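Local coordinates for sugar ABC transporter substrate-binding protein (PDB 5U2P), which probably serves as a periplasmic ligand-binding component of an ABC transporter, possibly for a sugar, although its natural ligand is not established, at residues A[104-109]-A[320-325]; A[89-94]-A[128-133]; A[179-184]-A[252-257]; A[271-276]-A[356-361]. All coordinates share one frame; numbering follows the deposited sequence.

Contact 1: residues A[104-109]-A[320-325]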
loop_
_atom_site.group_PDB
_atom_site.type_symbol
_atom_site.label_atom_id
_atom_site.label_comp_id
_atom_site.label_asym_id
_atom_site.label_seq_id
_atom_site.Cartn_x
_atom_site.Cartn_y
_atom_site.Cartn_z
ATOM N N TYR A 104 -16.787 15.326 -11.332
ATOM C CA TYR A 104 -17.788 14.394 -10.808
ATOM C C TYR A 104 -17.939 14.323 -9.301
ATOM O O TYR A 104 -19.000 13.914 -8.834
ATOM C CB TYR A 104 -17.488 12.991 -11.308
ATOM C CG TYR A 104 -17.598 12.847 -12.808
ATOM C CD1 TYR A 104 -18.798 13.099 -13.452
ATOM C CD2 TYR A 104 -16.512 12.435 -13.562
ATOM C CE1 TYR A 104 -18.908 12.960 -14.814
ATOM C CE2 TYR A 104 -16.612 12.291 -14.922
ATOM C CZ TYR A 104 -17.815 12.555 -15.539
ATOM O OH TYR A 104 -17.938 12.419 -16.894
ATOM N N PHE A 105 -16.899 14.683 -8.550
ATOM C CA PHE A 105 -16.909 14.468 -7.096
ATOM C C PHE A 105 -16.739 15.728 -6.260
ATOM O O PHE A 105 -16.058 16.663 -6.639
ATOM C CB PHE A 105 -15.818 13.484 -6.711
ATOM C CG PHE A 105 -15.908 12.175 -7.441
ATOM C CD1 PHE A 105 -17.124 11.515 -7.533
ATOM C CD2 PHE A 105 -14.797 11.607 -8.023
ATOM C CE1 PHE A 105 -17.227 10.313 -8.215
ATOM C CE2 PHE A 105 -14.890 10.404 -8.714
ATOM C CZ PHE A 105 -16.110 9.761 -8.805
ATOM N N VAL A 106 -17.324 15.707 -5.075
ATOM C CA VAL A 106 -17.166 16.811 -4.135
ATOM C C VAL A 106 -15.798 16.761 -3.474
ATOM O O VAL A 106 -15.383 15.717 -2.968
ATOM C CB VAL A 106 -18.253 16.777 -3.052
ATOM C CG1 VAL A 106 -18.040 17.919 -2.060
ATOM C CG2 VAL A 106 -19.624 16.858 -3.696
ATOM N N ASP A 107 -15.091 17.894 -3.473
ATOM C CA ASP A 107 -13.804 17.991 -2.783
ATOM C C ASP A 107 -14.014 17.993 -1.270
ATOM O O ASP A 107 -14.626 18.916 -0.723
ATOM C CB ASP A 107 -13.052 19.259 -3.233
ATOM C CG ASP A 107 -11.764 19.504 -2.449
ATOM O OD1 ASP A 107 -11.306 18.586 -1.749
ATOM O OD2 ASP A 107 -11.199 20.619 -2.538
ATOM N N LEU A 108 -13.549 16.933 -0.602
ATOM C CA LEU A 108 -13.805 16.749 0.825
ATOM C C LEU A 108 -12.632 17.238 1.672
ATOM O O LEU A 108 -12.604 17.025 2.893
ATOM C CB LEU A 108 -14.090 15.257 1.137
ATOM C CG LEU A 108 -15.272 14.634 0.385
ATOM C CD1 LEU A 108 -15.401 13.122 0.643
ATOM C CD2 LEU A 108 -16.566 15.330 0.691
ATOM N N SER A 109 -11.668 17.899 1.034
ATOM C CA SER A 109 -10.391 18.216 1.681
ATOM C C SER A 109 -10.540 19.110 2.912
ATOM O O SER A 109 -9.657 19.139 3.776
ATOM C CB SER A 109 -9.445 18.906 0.690
ATOM O OG SER A 109 -9.136 18.071 -0.422
ATOM N N THR A 320 -26.639 16.654 2.305
ATOM C CA THR A 320 -27.055 15.491 3.051
ATOM C C THR A 320 -25.974 14.423 2.975
ATOM O O THR A 320 -25.664 13.778 3.982
ATOM C CB THR A 320 -28.393 14.954 2.518
ATOM O OG1 THR A 320 -29.366 16.002 2.572
ATOM C CG2 THR A 320 -28.874 13.771 3.329
ATOM N N ALA A 321 -25.393 14.261 1.786
ATOM C CA ALA A 321 -24.298 13.308 1.591
ATOM C C ALA A 321 -23.110 13.653 2.459
ATOM O O ALA A 321 -22.476 12.773 3.036
ATOM C CB ALA A 321 -23.858 13.274 0.130
ATOM N N CYS A 322 -22.779 14.937 2.524
ATOM C CA CYS A 322 -21.629 15.337 3.308
ATOM C C CYS A 322 -21.923 15.160 4.806
ATOM O O CYS A 322 -21.011 14.809 5.562
ATOM C CB CYS A 322 -21.249 16.767 3.013
ATOM S SG CYS A 322 -20.495 17.014 1.382
ATOM N N ARG A 323 -23.166 15.418 5.214
ATOM C CA ARG A 323 -23.566 15.200 6.609
ATOM C C ARG A 323 -23.406 13.718 6.942
ATOM O O ARG A 323 -22.898 13.364 8.003
ATOM C CB ARG A 323 -25.011 15.657 6.866
ATOM C CG ARG A 323 -25.170 17.184 6.844
ATOM C CD ARG A 323 -26.632 17.654 6.918
ATOM N NE ARG A 323 -27.232 17.252 8.198
ATOM C CZ ARG A 323 -28.136 16.290 8.370
ATOM N NH1 ARG A 323 -28.651 15.630 7.339
ATOM N NH2 ARG A 323 -28.566 16.006 9.604
ATOM N N ALA A 324 -23.841 12.851 6.032
ATOM C CA ALA A 324 -23.747 11.417 6.260
ATOM C C ALA A 324 -22.298 10.955 6.390
ATOM O O ALA A 324 -21.977 10.147 7.264
ATOM C CB ALA A 324 -24.457 10.649 5.140
ATOM N N LEU A 325 -21.415 11.457 5.531
ATOM C CA LEU A 325 -20.024 11.035 5.596
ATOM C C LEU A 325 -19.404 11.469 6.923
ATOM O O LEU A 325 -18.560 10.766 7.475
ATOM C CB LEU A 325 -19.212 11.602 4.426
ATOM C CG LEU A 325 -19.540 11.023 3.038
ATOM C CD1 LEU A 325 -18.524 11.501 2.022
ATOM C CD2 LEU A 325 -19.572 9.516 3.062
#
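Leu108 and Leu325 form the tight, buried half of this contact, meeting through one methyl each: Leu108 CD1 lies 3.8 Å from Leu325 CD1, and the two side chains cross at about a right angle. The loop leucine reaches the helix because its CG stands beside the backbone N and anti to the carbonyl carbon (chi1 -58°), from where an extended chi2 carries CD1 outward. A branched, apolar leucine suits this place, since its second branch can work elsewhere. That branch, CD2 of Leu108, turns to Cys322, with 4.3 Å to SG.

Here the packing slackens. Cys322 is partly exposed, and its sulfur faces both loop side chains from one side, as Val106 CG1 approaches SG at 4.3 Å as well. Val106 also rests on Val311 of strand 307-311, as do Ala321 and Leu325, so loop and helix share one support.

The polar residues of the loop, Asp107 and Ser109, take no part in the contact with the helix and are partly exposed. Asp107 OD1 accepts the backbone N of Ser109 at 2.9 Å, closing an Asx turn; this N-H comes from above the carboxylate plane. The hydroxyl OG of Ser109 gives OD1 a second bond of 2.6 Å, on the syn lone pair, and also takes a bond from Thr128 N. Two donors thus grip one carboxylate oxygen and probably help to hold the turn from which Leu108 projects. Across the interface itself the chemistry is wholly apolar, so here loop and helix depend on packing and burial.

Contact 2: residues A[89-94]-A[128-133]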
loop_
_atom_site.group_PDB
_atom_site.type_symbol
_atom_site.label_atom_id
_atom_site.label_comp_id
_atom_site.label_asym_id
_atom_site.label_seq_id
_atom_site.Cartn_x
_atom_site.Cartn_y
_atom_site.Cartn_z
ATOM N N VAL A 89 -21.044 7.274 -4.049
ATOM C CA VAL A 89 -20.562 6.176 -4.886
ATOM C C VAL A 89 -19.237 5.650 -4.358
ATOM O O VAL A 89 -18.363 6.417 -3.928
ATOM C CB VAL A 89 -20.448 6.604 -6.383
ATOM C CG1 VAL A 89 -21.813 6.998 -6.907
ATOM C CG2 VAL A 89 -19.449 7.749 -6.577
ATOM N N GLU A 90 -19.091 4.329 -4.380
ATOM C CA GLU A 90 -17.816 3.702 -4.081
ATOM C C GLU A 90 -16.795 4.040 -5.171
ATOM O O GLU A 90 -17.116 4.027 -6.361
ATOM C CB GLU A 90 -17.957 2.173 -3.943
ATOM C CG GLU A 90 -16.622 1.527 -3.633
ATOM C CD GLU A 90 -16.654 0.020 -3.545
ATOM O OE1 GLU A 90 -17.746 -0.574 -3.593
ATOM O OE2 GLU A 90 -15.559 -0.570 -3.419
ATOM N N VAL A 91 -15.575 4.363 -4.753
ATOM C CA VAL A 91 -14.489 4.630 -5.683
ATOM C C VAL A 91 -13.240 3.899 -5.241
ATOM O O VAL A 91 -13.070 3.581 -4.075
ATOM C CB VAL A 91 -14.173 6.148 -5.805
ATOM C CG1 VAL A 91 -15.367 6.899 -6.416
ATOM C CG2 VAL A 91 -13.796 6.736 -4.451
ATOM N N SER A 92 -12.368 3.634 -6.210
ATOM C CA SER A 92 -11.054 3.079 -5.952
ATOM C C SER A 92 -10.030 4.199 -5.812
ATOM O O SER A 92 -9.791 4.969 -6.746
ATOM C CB SER A 92 -10.644 2.128 -7.079
ATOM O OG SER A 92 -11.455 0.959 -7.072
ATOM N N LEU A 93 -9.450 4.288 -4.625
ATOM C CA LEU A 93 -8.385 5.234 -4.335
ATOM C C LEU A 93 -7.061 4.550 -4.646
ATOM O O LEU A 93 -6.983 3.330 -4.564
ATOM C CB LEU A 93 -8.445 5.674 -2.868
ATOM C CG LEU A 93 -9.743 6.431 -2.531
ATOM C CD1 LEU A 93 -9.978 6.493 -1.023
ATOM C CD2 LEU A 93 -9.742 7.835 -3.127
ATOM N N PRO A 94 -6.017 5.324 -5.000
ATOM C CA PRO A 94 -6.044 6.788 -5.117
ATOM C C PRO A 94 -6.462 7.304 -6.493
ATOM O O PRO A 94 -6.749 8.498 -6.633
ATOM C CB PRO A 94 -4.594 7.180 -4.815
ATOM C CG PRO A 94 -3.788 6.012 -5.292
ATOM C CD PRO A 94 -4.645 4.786 -5.063
ATOM N N THR A 128 -8.563 15.524 -1.247
ATOM C CA THR A 128 -9.198 14.284 -0.802
ATOM C C THR A 128 -10.613 14.246 -1.352
ATOM O O THR A 128 -11.406 15.140 -1.051
ATOM C CB THR A 128 -9.250 14.207 0.756
ATOM O OG1 THR A 128 -7.918 14.209 1.289
ATOM C CG2 THR A 128 -9.976 12.958 1.231
ATOM N N PHE A 129 -10.944 13.222 -2.137
ATOM C CA PHE A 129 -12.256 13.147 -2.788
ATOM C C PHE A 129 -13.131 11.971 -2.312
ATOM O O PHE A 129 -14.199 11.727 -2.870
ATOM C CB PHE A 129 -12.074 13.062 -4.317
ATOM C CG PHE A 129 -11.760 14.386 -4.968
ATOM C CD1 PHE A 129 -12.749 15.338 -5.143
ATOM C CD2 PHE A 129 -10.477 14.674 -5.406
ATOM C CE1 PHE A 129 -12.468 16.555 -5.751
ATOM C CE2 PHE A 129 -10.198 15.883 -6.005
ATOM C CZ PHE A 129 -11.191 16.820 -6.169
ATOM N N ALA A 130 -12.718 11.258 -1.271
ATOM C CA ALA A 130 -13.567 10.209 -0.733
ATOM C C ALA A 130 -13.231 9.953 0.729
ATOM O O ALA A 130 -12.097 10.180 1.172
ATOM C CB ALA A 130 -13.401 8.930 -1.536
ATOM N N LEU A 131 -14.222 9.466 1.455
ATOM C CA LEU A 131 -13.996 8.888 2.773
ATOM C C LEU A 131 -13.492 7.448 2.619
ATOM O O LEU A 131 -14.217 6.592 2.119
ATOM C CB LEU A 131 -15.268 8.919 3.589
ATOM C CG LEU A 131 -15.169 8.352 5.026
ATOM C CD1 LEU A 131 -16.091 9.135 5.939
ATOM C CD2 LEU A 131 -15.511 6.881 5.048
ATOM N N PRO A 132 -12.252 7.177 3.047
ATOM C CA PRO A 132 -11.668 5.848 2.868
ATOM C C PRO A 132 -12.130 4.858 3.909
ATOM O O PRO A 132 -12.404 5.265 5.034
ATOM C CB PRO A 132 -10.176 6.106 3.020
ATOM C CG PRO A 132 -10.111 7.241 3.934
ATOM C CD PRO A 132 -11.293 8.099 3.678
ATOM N N LEU A 133 -12.216 3.587 3.524
ATOM C CA LEU A 133 -12.599 2.517 4.444
ATOM C C LEU A 133 -11.415 1.883 5.178
ATOM O O LEU A 133 -11.610 1.143 6.151
ATOM C CB LEU A 133 -13.356 1.442 3.674
ATOM C CG LEU A 133 -14.570 1.951 2.905
ATOM C CD1 LEU A 133 -15.282 0.788 2.228
ATOM C CD2 LEU A 133 -15.521 2.739 3.801
#
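Val91 and Ala130 face each other with CA atoms 7.5 Å apart, and Leu93 and Pro132 are the next nearest CA pair, at 7.9 Å, although in sheet order strand 307-311 comes between strands 88-92 and 131-132. The two segments are therefore joined here by side chains alone.

Ala130 CB is the hub. Val91 CG2 presses on it at 3.7 Å, and Leu93 CD2 touches it at 4.1 Å. A residue as small as alanine lets two branched chains converge on a single methyl. Leu93 spreads its fork over both partners: its CD1 reaches CB of Pro132, again at 4.1 Å, with the two side chains crossing obliquely. The proline ring offers a rigid, apolar surface for that branch. Leu93 is followed by a cis peptide bond to Pro94, which bends the chain as it leaves the strand.

Glu90 points away from the contact. Its OE1 accepts from Arg39 N, and its OE2 from both His42 ND1 and Gln307 NE2. These donors would help to stabilise a buried negative charge. The contact thus separates its chemistry by strand face: hydrocarbon closes one side, while a hydrogen-bonded carboxylate occupies the other.

Contact 3: residues A[179-184]-A[252-257]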
loop_
_atom_site.group_PDB
_atom_site.type_symbol
_atom_site.label_atom_id
_atom_site.label_comp_id
_atom_site.label_asym_id
_atom_site.label_seq_id
_atom_site.Cartn_x
_atom_site.Cartn_y
_atom_site.Cartn_z
ATOM N N PRO A 179 19.575 -14.904 4.792
ATOM C CA PRO A 179 19.666 -13.658 5.556
ATOM C C PRO A 179 18.455 -12.753 5.334
ATOM O O PRO A 179 17.807 -12.357 6.303
ATOM C CB PRO A 179 20.957 -13.003 5.018
ATOM C CG PRO A 179 21.671 -14.083 4.231
ATOM C CD PRO A 179 20.553 -14.930 3.691
ATOM N N LEU A 180 18.169 -12.433 4.073
ATOM C CA LEU A 180 17.041 -11.562 3.722
ATOM C C LEU A 180 16.179 -12.210 2.647
ATOM O O LEU A 180 16.539 -12.238 1.476
ATOM C CB LEU A 180 17.526 -10.192 3.240
ATOM C CG LEU A 180 16.462 -9.158 2.852
ATOM C CD1 LEU A 180 15.559 -8.845 4.019
ATOM C CD2 LEU A 180 17.109 -7.875 2.328
ATOM N N ALA A 181 15.025 -12.710 3.067
ATOM C CA ALA A 181 14.076 -13.357 2.191
ATOM C C ALA A 181 13.089 -12.379 1.544
ATOM O O ALA A 181 12.658 -11.373 2.153
ATOM C CB ALA A 181 13.314 -14.428 2.973
ATOM N N LEU A 182 12.747 -12.700 0.302
ATOM C CA LEU A 182 11.796 -11.957 -0.531
ATOM C C LEU A 182 10.830 -12.941 -1.148
ATOM O O LEU A 182 11.203 -14.079 -1.442
ATOM C CB LEU A 182 12.526 -11.178 -1.634
ATOM C CG LEU A 182 13.637 -10.235 -1.179
ATOM C CD1 LEU A 182 14.360 -9.665 -2.382
ATOM C CD2 LEU A 182 13.089 -9.089 -0.315
ATOM N N SER A 183 9.590 -12.511 -1.342
ATOM C CA SER A 183 8.576 -13.342 -1.963
ATOM C C SER A 183 8.139 -12.795 -3.312
ATOM O O SER A 183 8.204 -11.587 -3.588
ATOM C CB SER A 183 7.367 -13.485 -1.026
ATOM O OG SER A 183 6.764 -12.255 -0.754
ATOM N N THR A 184 7.669 -13.697 -4.159
ATOM C CA THR A 184 7.334 -13.341 -5.526
ATOM C C THR A 184 6.094 -12.463 -5.583
ATOM O O THR A 184 5.194 -12.605 -4.759
ATOM C CB THR A 184 7.105 -14.603 -6.384
ATOM O OG1 THR A 184 7.043 -14.236 -7.765
ATOM C CG2 THR A 184 5.829 -15.308 -6.000
ATOM N N ARG A 252 3.515 -18.719 0.549
ATOM C CA ARG A 252 3.319 -19.922 1.370
ATOM C C ARG A 252 4.665 -20.542 1.787
ATOM O O ARG A 252 4.796 -21.106 2.876
ATOM C CB ARG A 252 2.473 -20.952 0.605
ATOM C CG ARG A 252 2.263 -22.292 1.311
ATOM C CD ARG A 252 2.486 -23.470 0.360
ATOM N NE ARG A 252 1.378 -23.639 -0.577
ATOM C CZ ARG A 252 0.407 -24.543 -0.459
ATOM N NH1 ARG A 252 0.383 -25.396 0.559
ATOM N NH2 ARG A 252 -0.549 -24.596 -1.376
ATOM N N GLU A 253 5.653 -20.448 0.900
ATOM C CA GLU A 253 6.971 -20.997 1.157
ATOM C C GLU A 253 7.741 -20.150 2.167
ATOM O O GLU A 253 8.390 -20.680 3.058
ATOM C CB GLU A 253 7.747 -21.137 -0.155
ATOM C CG GLU A 253 7.068 -22.104 -1.099
ATOM C CD GLU A 253 7.793 -22.271 -2.417
ATOM O OE1 GLU A 253 7.702 -21.359 -3.269
ATOM O OE2 GLU A 253 8.451 -23.321 -2.605
ATOM N N ILE A 254 7.636 -18.835 2.057
ATOM C CA ILE A 254 8.219 -17.937 3.044
ATOM C C ILE A 254 7.642 -18.218 4.426
ATOM O O ILE A 254 8.381 -18.305 5.398
ATOM C CB ILE A 254 7.958 -16.454 2.671
ATOM C CG1 ILE A 254 8.723 -16.058 1.412
ATOM C CG2 ILE A 254 8.260 -15.515 3.843
ATOM C CD1 ILE A 254 10.194 -16.183 1.497
ATOM N N ILE A 255 6.321 -18.342 4.520
ATOM C CA ILE A 255 5.687 -18.621 5.794
ATOM C C ILE A 255 6.194 -19.944 6.376
ATOM O O ILE A 255 6.521 -20.042 7.577
ATOM C CB ILE A 255 4.147 -18.656 5.652
ATOM C CG1 ILE A 255 3.618 -17.276 5.256
ATOM C CG2 ILE A 255 3.506 -19.112 6.957
ATOM C CD1 ILE A 255 2.197 -17.281 4.741
ATOM N N HIS A 256 6.251 -20.960 5.525
ATOM C CA HIS A 256 6.715 -22.274 5.931
ATOM C C HIS A 256 8.111 -22.199 6.521
ATOM O O HIS A 256 8.364 -22.725 7.617
ATOM C CB HIS A 256 6.704 -23.227 4.750
ATOM C CG HIS A 256 7.091 -24.618 5.099
ATOM N ND1 HIS A 256 8.403 -25.021 5.199
ATOM C CD2 HIS A 256 6.338 -25.713 5.352
ATOM C CE1 HIS A 256 8.435 -26.302 5.522
ATOM N NE2 HIS A 256 7.197 -26.749 5.588
ATOM N N ASP A 257 9.011 -21.510 5.819
ATOM C CA ASP A 257 10.391 -21.418 6.272
ATOM C C ASP A 257 10.564 -20.461 7.465
ATOM O O ASP A 257 11.365 -20.734 8.371
ATOM C CB ASP A 257 11.304 -20.995 5.111
ATOM C CG ASP A 257 11.414 -22.057 4.020
ATOM O OD1 ASP A 257 11.129 -23.241 4.297
ATOM O OD2 ASP A 257 11.798 -21.699 2.877
#
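Ile254 projects from helix 251-258 against an extended chain and meets three successive residues there, Ala181, Leu182 and Ser183. Its longer branch does the work. A chi1 of -68° swings CG1 to the N side of the residue, opposite its carbonyl, so that the branch leads toward 179-184, and a bent chi2 brings CD1 over the backbone. CD1 then lies 3.9 Å from Ala181 CB and 3.8 Å from the carbonyl O of Leu182, while CG1 itself rests 3.8 Å from Ser183 CB.

The extended chain alternates in the usual way. Ala181 and Ser183 direct CB toward the helix, and Leu182 between them directs its own away, to pack on His190. Short side chains at the two inward positions suit the close approach of the helix, 6.8 Å between the CA atoms of Ser183 and Ile254. Serine meets the isoleucine with its CB methylene, whereas its hydroxyl, turned off by a chi1 of 62°, is bonded to Tyr266 OH in the adjoining strand 263-267, on which Ile254 also packs.

The contact proper rests on dispersion and burial around one β-branched side chain. Isoleucine fills the approach to two small residues, and the polar end of the buried serine is satisfied by Tyr266 without disturbing that apolar packing.

Contact 4: residues A[271-276]-A[356-361]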
loop_
_atom_site.group_PDB
_atom_site.type_symbol
_atom_site.label_atom_id
_atom_site.label_comp_id
_atom_site.label_asym_id
_atom_site.label_seq_id
_atom_site.Cartn_x
_atom_site.Cartn_y
_atom_site.Cartn_z
ATOM N N LEU A 271 0.980 -8.051 5.370
ATOM C CA LEU A 271 0.008 -9.135 5.245
ATOM C C LEU A 271 0.701 -10.497 5.324
ATOM O O LEU A 271 0.114 -11.479 5.800
ATOM C CB LEU A 271 -0.790 -9.029 3.946
ATOM C CG LEU A 271 -1.649 -7.747 3.824
ATOM C CD1 LEU A 271 -2.268 -7.637 2.433
ATOM C CD2 LEU A 271 -2.708 -7.664 4.923
ATOM N N VAL A 272 1.943 -10.551 4.856
ATOM C CA VAL A 272 2.744 -11.761 4.958
ATOM C C VAL A 272 3.135 -11.993 6.418
ATOM O O VAL A 272 3.029 -13.112 6.929
ATOM C CB VAL A 272 3.985 -11.691 4.058
ATOM C CG1 VAL A 272 4.878 -12.896 4.242
ATOM C CG2 VAL A 272 3.563 -11.543 2.603
ATOM N N ALA A 273 3.553 -10.932 7.112
ATOM C CA ALA A 273 3.900 -11.022 8.528
ATOM C C ALA A 273 2.692 -11.471 9.345
ATOM O O ALA A 273 2.799 -12.324 10.251
ATOM C CB ALA A 273 4.417 -9.680 9.047
ATOM N N ASP A 274 1.523 -10.926 9.025
ATOM C CA ASP A 274 0.280 -11.377 9.678
ATOM C C ASP A 274 0.055 -12.887 9.501
ATOM O O ASP A 274 -0.350 -13.608 10.445
ATOM C CB ASP A 274 -0.929 -10.623 9.116
ATOM C CG ASP A 274 -1.110 -9.235 9.720
ATOM O OD1 ASP A 274 -0.434 -8.904 10.716
ATOM O OD2 ASP A 274 -1.960 -8.479 9.199
ATOM N N ALA A 275 0.327 -13.363 8.296
ATOM C CA ALA A 275 0.154 -14.758 7.933
ATOM C C ALA A 275 1.144 -15.631 8.677
ATOM O O ALA A 275 0.830 -16.771 9.062
ATOM C CB ALA A 275 0.305 -14.941 6.455
ATOM N N ILE A 276 2.348 -15.103 8.883
ATOM C CA ILE A 276 3.367 -15.835 9.644
ATOM C C ILE A 276 2.897 -16.036 11.083
ATOM O O ILE A 276 2.994 -17.131 11.649
ATOM C CB ILE A 276 4.710 -15.090 9.606
ATOM C CG1 ILE A 276 5.307 -15.247 8.210
ATOM C CG2 ILE A 276 5.690 -15.598 10.656
ATOM C CD1 ILE A 276 6.484 -14.371 7.930
ATOM N N PRO A 356 -1.603 -5.409 14.570
ATOM C CA PRO A 356 -0.621 -6.457 14.895
ATOM C C PRO A 356 0.551 -5.933 15.724
ATOM O O PRO A 356 1.103 -4.881 15.389
ATOM C CB PRO A 356 -0.144 -6.928 13.523
ATOM C CG PRO A 356 -1.287 -6.647 12.614
ATOM C CD PRO A 356 -1.927 -5.391 13.133
ATOM N N ALA A 357 0.920 -6.662 16.779
ATOM C CA ALA A 357 1.920 -6.198 17.752
ATOM C C ALA A 357 3.244 -5.828 17.086
ATOM O O ALA A 357 3.943 -4.892 17.504
ATOM C CB ALA A 357 2.164 -7.263 18.804
ATOM N N CYS A 358 3.592 -6.581 16.054
ATOM C CA CYS A 358 4.851 -6.351 15.355
ATOM C C CYS A 358 4.812 -5.000 14.647
ATOM O O CYS A 358 5.837 -4.329 14.528
ATOM C CB CYS A 358 5.141 -7.470 14.346
ATOM S SG CYS A 358 3.935 -7.630 13.015
ATOM N N LEU A 359 3.625 -4.606 14.187
ATOM C CA LEU A 359 3.449 -3.303 13.536
ATOM C C LEU A 359 3.247 -2.182 14.546
ATOM O O LEU A 359 3.061 -1.037 14.159
ATOM C CB LEU A 359 2.251 -3.321 12.582
ATOM C CG LEU A 359 2.461 -3.570 11.086
ATOM C CD1 LEU A 359 1.167 -3.271 10.353
ATOM C CD2 LEU A 359 3.590 -2.744 10.516
ATOM N N SER A 360 3.279 -2.513 15.833
ATOM C CA SER A 360 2.961 -1.552 16.876
ATOM C C SER A 360 3.878 -0.335 16.845
ATOM O O SER A 360 3.412 0.798 16.893
ATOM C CB SER A 360 3.038 -2.223 18.246
ATOM O OG SER A 360 2.770 -1.283 19.269
ATOM N N ALA A 361 5.179 -0.563 16.745
ATOM C CA ALA A 361 6.138 0.538 16.763
ATOM C C ALA A 361 5.985 1.416 15.522
ATOM O O ALA A 361 5.955 2.646 15.618
ATOM C CB ALA A 361 7.555 -0.001 16.860
#
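Asp274 and Pro356 bring their CA atoms to 7.2 Å, and Ala273 and Cys358 theirs to 8.3 Å, so one residue forward along the helix answers two residues back along the other segment. Residues 271-276 are regular helix, while 356-361 are a turn winding into helix 360-367; Ser360 N bonds to Ala357 O at 3.0 Å.

At the partly exposed side, OD1 of Asp274 comes to CG and CB of Pro356, the side chains crossing at about a right angle. Pro356 CG sits 3.9 Å from Asp274 CG. The still closer approach of OD1 is doubtful, because the proline is poorly ordered. Proline suits the entry to a turn, having a stiff backbone and an apolar rim.

At the buried side, Ala273 CB faces Cys358 SG at a loose 4.5 Å. The sulfur is placed between the backbone N and carbonyl carbon of its own residue (chi1 62°). Small, apolar side chains suit the place beside Phe143 of strand 138-145, on which both pack.

Cys358 also touches Ile277. Elsewhere on helix 270-279, Ala275 and Ile276 lie against Ile255 of helix 251-258, so the helix is flanked by the 356-361 turn, a strand and a second helix.

In the fold
The four contacts fall into two groups that lie on opposite parts of the molecule. Contacts 1 and 2 are neighbours, centres 11 Å apart, joined by Leu108 N to Thr128 O at 2.8 Å and by packing of Leu325 O on Leu131 CD1. Contacts 3 and 4, 15 Å apart, also meet through Ile254 CG2 and Val272 CG1 at 4.3 Å. Between the groups the centres of contacts 1 and 3 are 43 Å apart, and contacts 2 and 4 come no nearer than about 13 Å between atoms. This is consistent with the two-lobed architecture of periplasmic binding proteins, in which ligand is usually held in the cleft between lobes; each group probably belongs to one lobe.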